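Local coordinates for protein enterochelin esterase (Salmonella enterica subsp. enterica serovar Typhimurium, PDB 3MGA) that probably hydrolyses the ester bonds of ferric enterobactin, a reaction that would help release the siderophore's iron inside the bacterium, at residues A359-Y364 with I374-V379. Sequence-based numbering, arbitrary orientation. Where two conformers were deposited one is given.
Sequences ANQALY and IFWRQV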
loop_
_atom_site.group_PDB
_atom_site.type_symbol
_atom_site.label_atom_id
_atom_site.label_comp_id
_atom_site.label_asym_id
_atom_site.label_seq_id
_atom_site.Cartn_x
_atom_site.Cartn_y
_atom_site.Cartn_z
ATOM N N ALA A 359 -10.229 -0.441 -12.908
ATOM C CA ALA A 359 -11.389 -0.495 -12.040
ATOM C C ALA A 359 -11.619 0.877 -11.395
ATOM O O ALA A 359 -12.753 1.346 -11.309
ATOM C CB ALA A 359 -11.208 -1.564 -10.984
ATOM N N ASN A 360 -10.547 1.521 -10.945
ATOM C CA ASN A 360 -10.686 2.846 -10.334
ATOM C C ASN A 360 -11.105 3.942 -11.307
ATOM O O ASN A 360 -11.768 4.898 -10.905
ATOM C CB ASN A 360 -9.441 3.263 -9.553
ATOM C CG ASN A 360 -9.366 2.609 -8.189
ATOM O OD1 ASN A 360 -9.595 3.267 -7.173
ATOM N ND2 ASN A 360 -9.100 1.308 -8.158
ATOM N N GLN A 361 -10.727 3.804 -12.580
ATOM C CA GLN A 361 -11.130 4.766 -13.613
ATOM C C GLN A 361 -12.630 4.700 -13.834
ATOM O O GLN A 361 -13.304 5.730 -13.900
ATOM C CB GLN A 361 -10.425 4.494 -14.941
ATOM C CG GLN A 361 -8.965 4.873 -14.960
ATOM C CD GLN A 361 -8.328 4.617 -16.310
ATOM O OE1 GLN A 361 -8.561 3.581 -16.928
ATOM N NE2 GLN A 361 -7.495 5.553 -16.764
ATOM N N ALA A 362 -13.146 3.484 -13.963
ATOM C CA ALA A 362 -14.579 3.271 -14.159
ATOM C C ALA A 362 -15.335 3.803 -12.951
ATOM O O ALA A 362 -16.393 4.418 -13.098
ATOM C CB ALA A 362 -14.884 1.796 -14.369
ATOM N N LEU A 363 -14.790 3.572 -11.756
ATOM C CA LEU A 363 -15.427 4.058 -10.540
ATOM C C LEU A 363 -15.482 5.576 -10.569
ATOM O O LEU A 363 -16.504 6.164 -10.237
ATOM C CB LEU A 363 -14.690 3.585 -9.284
ATOM C CG LEU A 363 -15.266 4.124 -7.967
ATOM C CD1 LEU A 363 -16.765 3.833 -7.868
ATOM C CD2 LEU A 363 -14.531 3.559 -6.788
ATOM N N TYR A 364 -14.378 6.200 -10.982
ATOM C CA TYR A 364 -14.295 7.657 -11.063
ATOM C C TYR A 364 -15.342 8.238 -12.013
ATOM O O TYR A 364 -16.037 9.189 -11.666
ATOM C CB TYR A 364 -12.900 8.103 -11.507
ATOM C CG TYR A 364 -12.791 9.604 -11.651
ATOM C CD1 TYR A 364 -12.423 10.403 -10.572
ATOM C CD2 TYR A 364 -13.090 10.229 -12.864
ATOM C CE1 TYR A 364 -12.336 11.783 -10.694
ATOM C CE2 TYR A 364 -13.012 11.610 -12.998
ATOM C CZ TYR A 364 -12.629 12.382 -11.906
ATOM O OH TYR A 364 -12.546 13.752 -12.035
ATOM N N ILE A 374 -13.981 15.192 -5.760
ATOM C CA ILE A 374 -13.188 13.985 -6.014
ATOM C C ILE A 374 -11.779 14.346 -6.465
ATOM O O ILE A 374 -11.610 15.162 -7.361
ATOM C CB ILE A 374 -13.793 13.140 -7.159
ATOM C CG1 ILE A 374 -15.296 12.929 -6.976
ATOM C CG2 ILE A 374 -13.069 11.793 -7.265
ATOM C CD1 ILE A 374 -15.658 12.092 -5.774
ATOM N N PHE A 375 -10.774 13.734 -5.850
ATOM C CA PHE A 375 -9.376 13.974 -6.206
ATOM C C PHE A 375 -8.776 12.727 -6.838
ATOM O O PHE A 375 -8.490 11.765 -6.146
ATOM C CB PHE A 375 -8.553 14.313 -4.967
ATOM C CG PHE A 375 -9.017 15.532 -4.241
ATOM C CD1 PHE A 375 -9.971 15.435 -3.239
ATOM C CD2 PHE A 375 -8.490 16.777 -4.544
ATOM C CE1 PHE A 375 -10.396 16.556 -2.563
ATOM C CE2 PHE A 375 -8.907 17.902 -3.871
ATOM C CZ PHE A 375 -9.863 17.797 -2.882
ATOM N N TRP A 376 -8.577 12.740 -8.148
ATOM C CA TRP A 376 -7.984 11.594 -8.831
ATOM C C TRP A 376 -6.455 11.695 -8.782
ATOM O O TRP A 376 -5.892 12.717 -9.157
ATOM C CB TRP A 376 -8.479 11.512 -10.281
ATOM C CG TRP A 376 -7.886 10.377 -11.033
ATOM C CD1 TRP A 376 -6.843 10.431 -11.901
ATOM C CD2 TRP A 376 -8.274 8.999 -10.953
ATOM N NE1 TRP A 376 -6.559 9.174 -12.381
ATOM C CE2 TRP A 376 -7.422 8.276 -11.815
ATOM C CE3 TRP A 376 -9.263 8.309 -10.245
ATOM C CZ2 TRP A 376 -7.530 6.898 -11.997
ATOM C CZ3 TRP A 376 -9.368 6.931 -10.421
ATOM C CH2 TRP A 376 -8.504 6.242 -11.294
ATOM N N ARG A 377 -5.796 10.636 -8.318
ATOM C CA ARG A 377 -4.335 10.613 -8.225
ATOM C C ARG A 377 -3.752 9.331 -8.830
ATOM O O ARG A 377 -3.981 8.238 -8.321
ATOM C CB ARG A 377 -3.883 10.772 -6.764
ATOM C CG ARG A 377 -4.185 12.157 -6.139
ATOM C CD ARG A 377 -3.462 13.274 -6.909
ATOM N NE ARG A 377 -3.637 14.611 -6.341
ATOM C CZ ARG A 377 -4.628 15.442 -6.654
ATOM N NH1 ARG A 377 -5.568 15.076 -7.517
ATOM N NH2 ARG A 377 -4.690 16.637 -6.085
ATOM N N GLN A 378 -3.002 9.483 -9.920
ATOM C CA GLN A 378 -2.357 8.359 -10.605
ATOM C C GLN A 378 -0.959 8.259 -10.049
ATOM O O GLN A 378 -0.285 9.273 -9.891
ATOM C CB GLN A 378 -2.239 8.593 -12.106
ATOM C CG GLN A 378 -3.548 8.777 -12.802
ATOM C CD GLN A 378 -3.406 8.958 -14.300
ATOM O OE1 GLN A 378 -2.331 8.752 -14.872
ATOM N NE2 GLN A 378 -4.498 9.343 -14.947
ATOM N N VAL A 379 -0.511 7.040 -9.784
ATOM C CA VAL A 379 0.801 6.819 -9.227
ATOM C C VAL A 379 1.635 5.932 -10.147
ATOM O O VAL A 379 1.160 4.920 -10.658
ATOM C CB VAL A 379 0.691 6.191 -7.798
ATOM C CG1 VAL A 379 2.060 5.976 -7.182
ATOM C CG2 VAL A 379 -0.133 7.091 -6.899
#
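W376 and Y364 form the aromatic part of this contact, their ring planes inclined at 65° and the phenol centroid 5.5 Å from that of the indole's six-membered ring, an oblique pairing. CD1 of Y364 lies 3.8 Å from CE3 of W376, while CE1 of the same phenol also touches CB of W376, the methylene that carries the indole. With CG of W376 anti to the backbone N (chi1 179°), the indole reaches out from the strand to the helix, and its benzo end meets the backbone there: CZ3 comes within 3.2 Å of N360 O, which also accepts the helical bond from Y364 N, and CH2 within 3.5 Å of Q361 N. Helix 354-367 and strand 373-379 are the last two elements of a right-handed beta-alpha-beta crossover starting at strand 344-350, in the alpha/beta-hydrolase domain; strand 373-379 is the outermost strand on its side of the central sheet, and the two segments run nearly antiparallel. Aliphatic groups pack against the two rings. I374 and Y364 pass each other running opposite ways, and the CG2 branch of I374 does the touching, 3.5 Å from CE1 of the phenol. CB of N360 packs 3.6 Å from CH2 of W376, and CG of Q361 touches CZ2 and CH2. Among polar groups, ND2 of N360 is hydrogen-bonded to V356 O and G314 O, which satisfy this buried amide nitrogen.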